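Local coordinates for secreted protein (Streptomyces lividans TK24, PDB 5LXZ), which probably acts as a secreted copper-radical oxidase of the galactose oxidase-like AA5 family, binding copper, at residues S464-D469 with R539-S544; R555-D560 with G582-F587; V116-E119 with P124-L127. The protein carries 1 engineered substitution. All coordinates share one frame; numbering follows the deposited sequence. Where two conformers were deposited one is given.

How the contacts relate
Contacts 1 and 2 form one continuous region, with centres 9 Å apart, whereas contact 3 stands alone across the molecule, its centre about 52 Å from that of contact 1 and 55 Å from that of contact 2. The first two share the C-terminal sheet: Ile-541 N lies 2.7 Å from Met-585 O and Leu-540 O 2.8 Å from Ile-557 N, and both contacts touch the same ethanediol. Contact 1 joins that sheet to the propeller. Segment 539-544 then leads within four residues to His-548, a copper ligand together with Tyr-248, Tyr-460 and His-461. Contact 3 belongs to the separate beta-barrel domain, a local packing contact around one hydrogen-bonded asparagine amide.

Contact 1: residues S464-D469 with R539-S544; sequences SILLPD and RLIRPS. With EDO (1,2-ethanediol), chain K.
Ser-544 OG has two partners: it accepts a hydrogen bond from a water 2.7 Å from Ser-544 OG, and it is also bonded to Asp-551 OD2. The same water accepts the backbone N-H of Leu-466, 2.9 Å from Leu-466 N, so it bridges the hydroxyl of one segment to the main chain of the other. A second water repeats the principle with main-chain atoms alone, donating to Leu-466 O at 2.7 Å and accepting from Ser-544 N at 2.9 Å. Both polar groups of Leu-466 thus reach one serine through water.

Apolar contacts lie beside these bridges. Ile-465 CD1 packs against Ser-544 CB at 3.7 Å. Leu-466, its CG anti to the backbone N (chi1 175°), carries CD2 to within 4.1 Å of Ile-541 CD1, and the two side chains meet at about a right angle. Further along the strand, Arg-539 NH1 and NH2 both donate to ethanediol O1, which lies in the guanidinium plane at its edge, 3.0 Å from each nitrogen, while Arg-539 NE forms a salt bridge to Asp-416.

Strand 462-466 is an edge strand of a propeller blade that strand 14-18 helps to build, and strand 535-541 belongs to the C-terminal early-set domain. As in galactose oxidase, the chain beyond Ser-544 runs on into the propeller, here as strand 545-547, toward the copper ligand His-548. The chemistry implies a domain junction knit by bridging water as well as by methyl packing: Leu-466 and Ser-544 are linked through two waters rather than by direct strand pairing.

Contact 2: residues R555-D560 with G582-F587; sequences RSIALD and GWYMMF. With EDO (1,2-ethanediol), chain K.
Ile-557 and Tyr-584 meet at about a right angle within the early-set domain, an immunoglobulin-like fold in whose sheet strands 556-564 and 582-590 flank 535-541 as next-but-one neighbours. The contact illustrates how side chains can touch over an intervening strand: even the closest pair of CA atoms, those of Leu-559 and Met-586, is 9.3 Å apart. Leu-540 of the middle strand packs on Tyr-584, Met-586 and Leu-559, giving these side chains a common neighbour.

The isoleucine comes to the phenol with its end methyl. Ile-557 CD1 lies 3.6 Å from Tyr-584 CE2 and 4.0 Å from Tyr-584 OH, so it settles toward the hydroxyl end of the ring. That hydroxyl is hydrogen-bonded to Gln-580 O, which helps to fix the ring's outer end.

The second pair is set at a slant. Met-586 extends through its first two torsions and then bends at the thioether (chi3 77°), and it is the sulfur that does the touching, with Leu-559 CD1 4.2 Å from Met-586 SD. Beyond this pair, an ethanediol hydroxyl donates to the main chain, its O2 standing 2.7 Å from Leu-559 O.

Contact 3: residues V116-E119 with P124-L127; sequences VHNE and PITL
Val-116 and Leu-127 supply the purely apolar part of this contact, reaching toward each other tip to tip until Val-116 CG1 stands 3.9 Å from Leu-127 CD1. Methyl meets methyl although the backbones are well separated, the CA atoms of these two residues lying 9.4 Å apart.

The second kind of interaction is the packing of an amide on aliphatic groups. The Asn-118 side chain stretches away from its own main-chain nitrogen (chi1 176°), which sends the amide across to the other segment. Its ND2 comes within 3.7 Å of Pro-124 CA, and Ile-125 CG2 lies 4.1 Å from Asn-118 ND2, the two side chains meeting at a slant.

Hydrogen bonding forms the third group, and it is what orients that amide. Asn-118 OD1 accepts from Asn-120 N, an Asx turn at the start of the short connection between the segments, while ND2 is bonded to Lys-123 O, at the end of that connection, and to Pro-151 O. With both ends of the amide engaged, its rotation is well defined, and its polar atoms have partners even though the residue is buried.

Around the contact, strand 111-118 pairs with strands 164-177 and 206-210 of the barrel sheet, whereas 125-127 pairs separately with 148-150. Val-150 of that partner strand touches Val-116, Asn-118 and Ile-125, and Phe-133 of strand 132-135 packs on both Val-116 and Leu-127.

Contact 1: residues S464-D469 with R539-S544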
# COMPACT_ATOMS: atom_id res chain seq x y z
N SER A 464 -9.74 0.54 -2.16
CA SER A 464 -10.90 1.39 -2.38
C SER A 464 -10.47 2.70 -2.99
O SER A 464 -9.37 3.21 -2.71
CB SER A 464 -11.72 1.60 -1.12
OG SER A 464 -11.02 2.32 -0.13
N ILE A 465 -11.35 3.25 -3.83
CA ILE A 465 -11.09 4.46 -4.59
C ILE A 465 -12.33 5.36 -4.58
O ILE A 465 -13.40 4.93 -5.02
CB ILE A 465 -10.83 4.09 -6.09
CG1 ILE A 465 -9.71 3.04 -6.23
CG2 ILE A 465 -10.60 5.32 -6.96
CD1 ILE A 465 -8.37 3.60 -5.92
N LEU A 466 -12.15 6.60 -4.14
CA LEU A 466 -13.19 7.63 -4.31
C LEU A 466 -13.30 8.04 -5.77
O LEU A 466 -12.30 8.30 -6.42
CB LEU A 466 -12.85 8.86 -3.48
CG LEU A 466 -13.75 10.09 -3.60
CD1 LEU A 466 -15.17 9.80 -3.10
CD2 LEU A 466 -13.16 11.31 -2.90
N LEU A 467 -14.52 8.10 -6.27
CA LEU A 467 -14.78 8.47 -7.64
C LEU A 467 -15.26 9.92 -7.73
O LEU A 467 -15.79 10.47 -6.75
CB LEU A 467 -15.84 7.54 -8.23
CG LEU A 467 -15.54 6.05 -8.16
CD1 LEU A 467 -16.70 5.20 -8.62
CD2 LEU A 467 -14.33 5.68 -8.98
N PRO A 468 -15.19 10.52 -8.93
CA PRO A 468 -15.62 11.91 -9.10
C PRO A 468 -17.08 12.18 -8.80
O PRO A 468 -17.42 13.30 -8.45
CB PRO A 468 -15.23 12.21 -10.55
CG PRO A 468 -14.05 11.32 -10.81
CD PRO A 468 -14.40 10.05 -10.10
N ASP A 469 -17.91 11.16 -8.85
CA ASP A 469 -19.33 11.36 -8.53
C ASP A 469 -19.62 11.27 -7.06
O ASP A 469 -20.79 11.41 -6.64
CB ASP A 469 -20.21 10.44 -9.35
CG ASP A 469 -20.15 9.00 -8.91
OD1 ASP A 469 -19.26 8.61 -8.17
OD2 ASP A 469 -21.02 8.18 -9.35
N ARG A 539 -13.25 21.28 -1.14
CA ARG A 539 -12.15 20.36 -0.90
C ARG A 539 -11.48 19.99 -2.22
O ARG A 539 -12.16 19.65 -3.20
CB ARG A 539 -12.68 19.10 -0.22
CG ARG A 539 -13.25 19.30 1.16
CD ARG A 539 -12.17 19.71 2.14
NE ARG A 539 -12.67 19.96 3.49
CZ ARG A 539 -12.99 21.16 3.98
NH1 ARG A 539 -12.94 22.25 3.24
NH2 ARG A 539 -13.42 21.25 5.23
N LEU A 540 -10.15 20.04 -2.20
CA LEU A 540 -9.34 19.56 -3.29
C LEU A 540 -8.79 18.21 -2.87
O LEU A 540 -8.06 18.13 -1.89
CB LEU A 540 -8.25 20.55 -3.50
CG LEU A 540 -7.70 20.81 -4.82
CD1 LEU A 540 -8.75 21.14 -5.89
CD2 LEU A 540 -6.60 21.88 -4.75
N ILE A 541 -9.22 17.14 -3.53
CA ILE A 541 -8.90 15.78 -3.08
C ILE A 541 -8.04 15.11 -4.13
O ILE A 541 -8.43 14.98 -5.30
CB ILE A 541 -10.16 14.96 -2.81
CG1 ILE A 541 -11.07 15.75 -1.88
CG2 ILE A 541 -9.74 13.60 -2.26
CD1 ILE A 541 -12.24 14.98 -1.33
N ARG A 542 -6.87 14.68 -3.71
CA ARG A 542 -5.95 14.03 -4.62
C ARG A 542 -6.49 12.62 -4.88
O ARG A 542 -6.86 11.94 -3.95
CB ARG A 542 -4.55 14.01 -4.03
CG ARG A 542 -3.48 13.70 -5.06
CD ARG A 542 -2.08 13.92 -4.50
NE ARG A 542 -1.01 13.69 -5.50
CZ ARG A 542 -0.55 14.60 -6.38
NH1 ARG A 542 -0.99 15.86 -6.44
NH2 ARG A 542 0.45 14.26 -7.14
N PRO A 543 -6.53 12.15 -6.13
CA PRO A 543 -7.03 10.83 -6.44
C PRO A 543 -6.20 9.75 -5.79
O PRO A 543 -4.99 9.91 -5.64
CB PRO A 543 -6.92 10.72 -7.96
CG PRO A 543 -6.22 11.88 -8.39
CD PRO A 543 -6.24 12.92 -7.34
N SER A 544 -6.84 8.67 -5.41
CA SER A 544 -6.17 7.57 -4.75
C SER A 544 -5.37 6.76 -5.74
O SER A 544 -5.79 6.57 -6.89
CB SER A 544 -7.18 6.64 -4.10
OG SER A 544 -7.57 7.16 -2.85
C1 EDO K . -12.83 25.48 4.82
O1 EDO K . -13.39 24.28 5.36
C2 EDO K . -13.60 26.02 3.60
O2 EDO K . -13.60 25.13 2.46
O HOH W 1 -9.71 8.54 -5.53
O HOH W 2 -10.11 6.85 -2.08

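Contact 2: residues R555-D560 with G582-F587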
# COMPACT_ATOMS: atom_id res chain seq x y z
N ARG A 555 -5.40 12.73 -0.19
CA ARG A 555 -5.38 13.78 0.83
C ARG A 555 -6.45 14.75 0.40
O ARG A 555 -6.70 14.88 -0.82
CB ARG A 555 -4.01 14.48 0.94
CG ARG A 555 -3.40 14.95 -0.38
CD ARG A 555 -2.11 15.72 -0.20
NE ARG A 555 -1.10 14.91 0.51
CZ ARG A 555 -0.08 15.40 1.20
NH1 ARG A 555 0.08 16.70 1.31
NH2 ARG A 555 0.78 14.58 1.81
N SER A 556 -7.07 15.39 1.36
CA SER A 556 -8.12 16.36 1.06
C SER A 556 -7.76 17.69 1.67
O SER A 556 -7.56 17.79 2.87
CB SER A 556 -9.40 15.86 1.67
OG SER A 556 -10.42 16.84 1.46
N ILE A 557 -7.65 18.70 0.84
CA ILE A 557 -7.14 20.01 1.21
C ILE A 557 -8.29 20.99 1.23
O ILE A 557 -9.04 21.10 0.27
CB ILE A 557 -6.08 20.45 0.20
CG1 ILE A 557 -4.92 19.44 0.22
CG2 ILE A 557 -5.60 21.87 0.48
CD1 ILE A 557 -4.20 19.35 -1.08
N ALA A 558 -8.46 21.70 2.35
CA ALA A 558 -9.52 22.74 2.36
C ALA A 558 -9.17 23.95 1.54
O ALA A 558 -8.05 24.42 1.63
CB ALA A 558 -9.74 23.18 3.80
N LEU A 559 -10.13 24.48 0.79
CA LEU A 559 -9.94 25.72 0.03
C LEU A 559 -10.82 26.82 0.58
O LEU A 559 -11.99 26.61 0.84
CB LEU A 559 -10.29 25.56 -1.43
CG LEU A 559 -9.71 24.44 -2.26
CD1 LEU A 559 -9.82 24.69 -3.76
CD2 LEU A 559 -8.31 24.12 -1.90
N ASP A 560 -10.24 28.00 0.70
CA ASP A 560 -11.03 29.19 0.99
C ASP A 560 -11.87 29.49 -0.26
O ASP A 560 -11.49 29.19 -1.38
CB ASP A 560 -10.12 30.38 1.31
CG ASP A 560 -9.48 30.27 2.67
OD1 ASP A 560 -9.95 29.51 3.52
OD2 ASP A 560 -8.50 31.01 2.89
N GLY A 582 -0.01 18.41 -9.36
CA GLY A 582 -0.77 17.33 -9.92
C GLY A 582 -2.23 17.66 -10.02
O GLY A 582 -2.63 18.80 -9.85
N TRP A 583 -3.00 16.64 -10.35
CA TRP A 583 -4.41 16.79 -10.59
C TRP A 583 -5.19 16.39 -9.35
O TRP A 583 -4.86 15.42 -8.68
CB TRP A 583 -4.83 15.93 -11.75
CG TRP A 583 -4.41 16.45 -13.07
CD1 TRP A 583 -3.17 16.32 -13.66
CD2 TRP A 583 -5.20 17.21 -13.97
NE1 TRP A 583 -3.19 16.89 -14.90
CE2 TRP A 583 -4.41 17.45 -15.11
CE3 TRP A 583 -6.51 17.66 -13.94
CZ2 TRP A 583 -4.90 18.14 -16.22
CZ3 TRP A 583 -6.99 18.36 -15.01
CH2 TRP A 583 -6.19 18.58 -16.14
N TYR A 584 -6.30 17.09 -9.12
CA TYR A 584 -7.15 16.93 -7.99
C TYR A 584 -8.60 16.96 -8.42
O TYR A 584 -8.97 17.66 -9.37
CB TYR A 584 -6.98 18.08 -7.02
CG TYR A 584 -5.66 18.12 -6.28
CD1 TYR A 584 -4.53 18.65 -6.89
CD2 TYR A 584 -5.54 17.64 -4.99
CE1 TYR A 584 -3.32 18.67 -6.24
CE2 TYR A 584 -4.33 17.68 -4.32
CZ TYR A 584 -3.22 18.17 -4.94
OH TYR A 584 -2.02 18.22 -4.25
N MET A 585 -9.43 16.24 -7.67
CA MET A 585 -10.88 16.43 -7.69
C MET A 585 -11.27 17.59 -6.81
O MET A 585 -10.90 17.62 -5.64
CB MET A 585 -11.59 15.20 -7.20
CG MET A 585 -11.54 14.02 -8.14
SD MET A 585 -12.31 12.55 -7.47
CE MET A 585 -11.15 12.02 -6.21
N MET A 586 -12.05 18.55 -7.33
CA MET A 586 -12.59 19.59 -6.49
C MET A 586 -14.06 19.33 -6.25
O MET A 586 -14.85 19.29 -7.20
CB MET A 586 -12.38 20.99 -7.06
CG MET A 586 -12.64 22.05 -6.00
SD MET A 586 -12.62 23.70 -6.68
CE MET A 586 -14.21 23.79 -7.49
N PHE A 587 -14.41 19.19 -4.99
CA PHE A 587 -15.80 18.97 -4.56
C PHE A 587 -16.25 20.19 -3.76
O PHE A 587 -15.50 20.74 -2.93
CB PHE A 587 -15.91 17.77 -3.62
CG PHE A 587 -15.73 16.44 -4.27
CD1 PHE A 587 -16.80 15.73 -4.79
CD2 PHE A 587 -14.46 15.82 -4.28
CE1 PHE A 587 -16.62 14.45 -5.33
CE2 PHE A 587 -14.30 14.56 -4.81
CZ PHE A 587 -15.36 13.86 -5.29
C1 EDO K . -12.83 25.48 4.82
O1 EDO K . -13.39 24.28 5.36
C2 EDO K . -13.60 26.02 3.60
O2 EDO K . -13.60 25.13 2.46

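Contact 3: residues V116-E119 with P124-L127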
# COMPACT_ATOMS: atom_id res chain seq x y z
N VAL A 116 21.86 -18.54 2.26
CA VAL A 116 23.08 -18.77 3.01
C VAL A 116 24.15 -17.86 2.43
O VAL A 116 24.31 -17.80 1.20
CB VAL A 116 23.51 -20.25 2.98
CG1 VAL A 116 24.73 -20.48 3.87
CG2 VAL A 116 22.35 -21.19 3.31
N HIS A 117 24.88 -17.21 3.32
CA HIS A 117 25.94 -16.27 3.02
C HIS A 117 27.28 -16.93 3.33
O HIS A 117 27.43 -17.53 4.36
CB HIS A 117 25.82 -15.03 3.89
CG HIS A 117 24.73 -14.10 3.47
ND1 HIS A 117 23.41 -14.48 3.45
CD2 HIS A 117 24.76 -12.81 3.09
CE1 HIS A 117 22.67 -13.47 3.05
NE2 HIS A 117 23.46 -12.44 2.84
N ASN A 118 28.23 -16.82 2.40
CA ASN A 118 29.60 -17.28 2.62
C ASN A 118 30.53 -16.08 2.42
O ASN A 118 30.67 -15.58 1.30
CB ASN A 118 29.92 -18.39 1.64
CG ASN A 118 31.37 -18.86 1.73
OD1 ASN A 118 32.07 -18.60 2.71
ND2 ASN A 118 31.81 -19.58 0.70
N GLU A 119 31.13 -15.63 3.53
CA GLU A 119 32.07 -14.51 3.51
C GLU A 119 33.49 -14.94 3.13
O GLU A 119 34.35 -14.10 3.03
CB GLU A 119 32.10 -13.83 4.87
CG GLU A 119 30.74 -13.27 5.27
CD GLU A 119 30.81 -12.35 6.47
OE1 GLU A 119 31.79 -12.42 7.24
OE2 GLU A 119 29.87 -11.55 6.64
N PRO A 124 34.25 -22.43 -1.42
CA PRO A 124 32.83 -22.57 -1.25
C PRO A 124 32.60 -23.42 -0.04
O PRO A 124 33.53 -23.99 0.51
CB PRO A 124 32.40 -23.33 -2.51
CG PRO A 124 33.57 -24.25 -2.76
CD PRO A 124 34.77 -23.40 -2.42
N ILE A 125 31.35 -23.53 0.38
CA ILE A 125 31.04 -24.44 1.44
C ILE A 125 29.75 -25.16 1.08
O ILE A 125 28.81 -24.55 0.55
CB ILE A 125 30.95 -23.70 2.82
CG1 ILE A 125 30.70 -24.69 3.95
CG2 ILE A 125 29.91 -22.56 2.78
CD1 ILE A 125 30.86 -24.11 5.35
N THR A 126 29.72 -26.45 1.35
CA THR A 126 28.55 -27.25 1.12
C THR A 126 27.97 -27.60 2.47
O THR A 126 28.66 -28.15 3.34
CB THR A 126 28.85 -28.50 0.23
OG1 THR A 126 29.16 -28.03 -1.09
CG2 THR A 126 27.62 -29.40 0.15
N LEU A 127 26.69 -27.29 2.65
CA LEU A 127 26.01 -27.70 3.83
C LEU A 127 25.12 -28.88 3.45
O LEU A 127 24.25 -28.73 2.60
CB LEU A 127 25.15 -26.55 4.37
CG LEU A 127 25.94 -25.26 4.63
CD1 LEU A 127 24.98 -24.15 5.02
CD2 LEU A 127 27.00 -25.45 5.71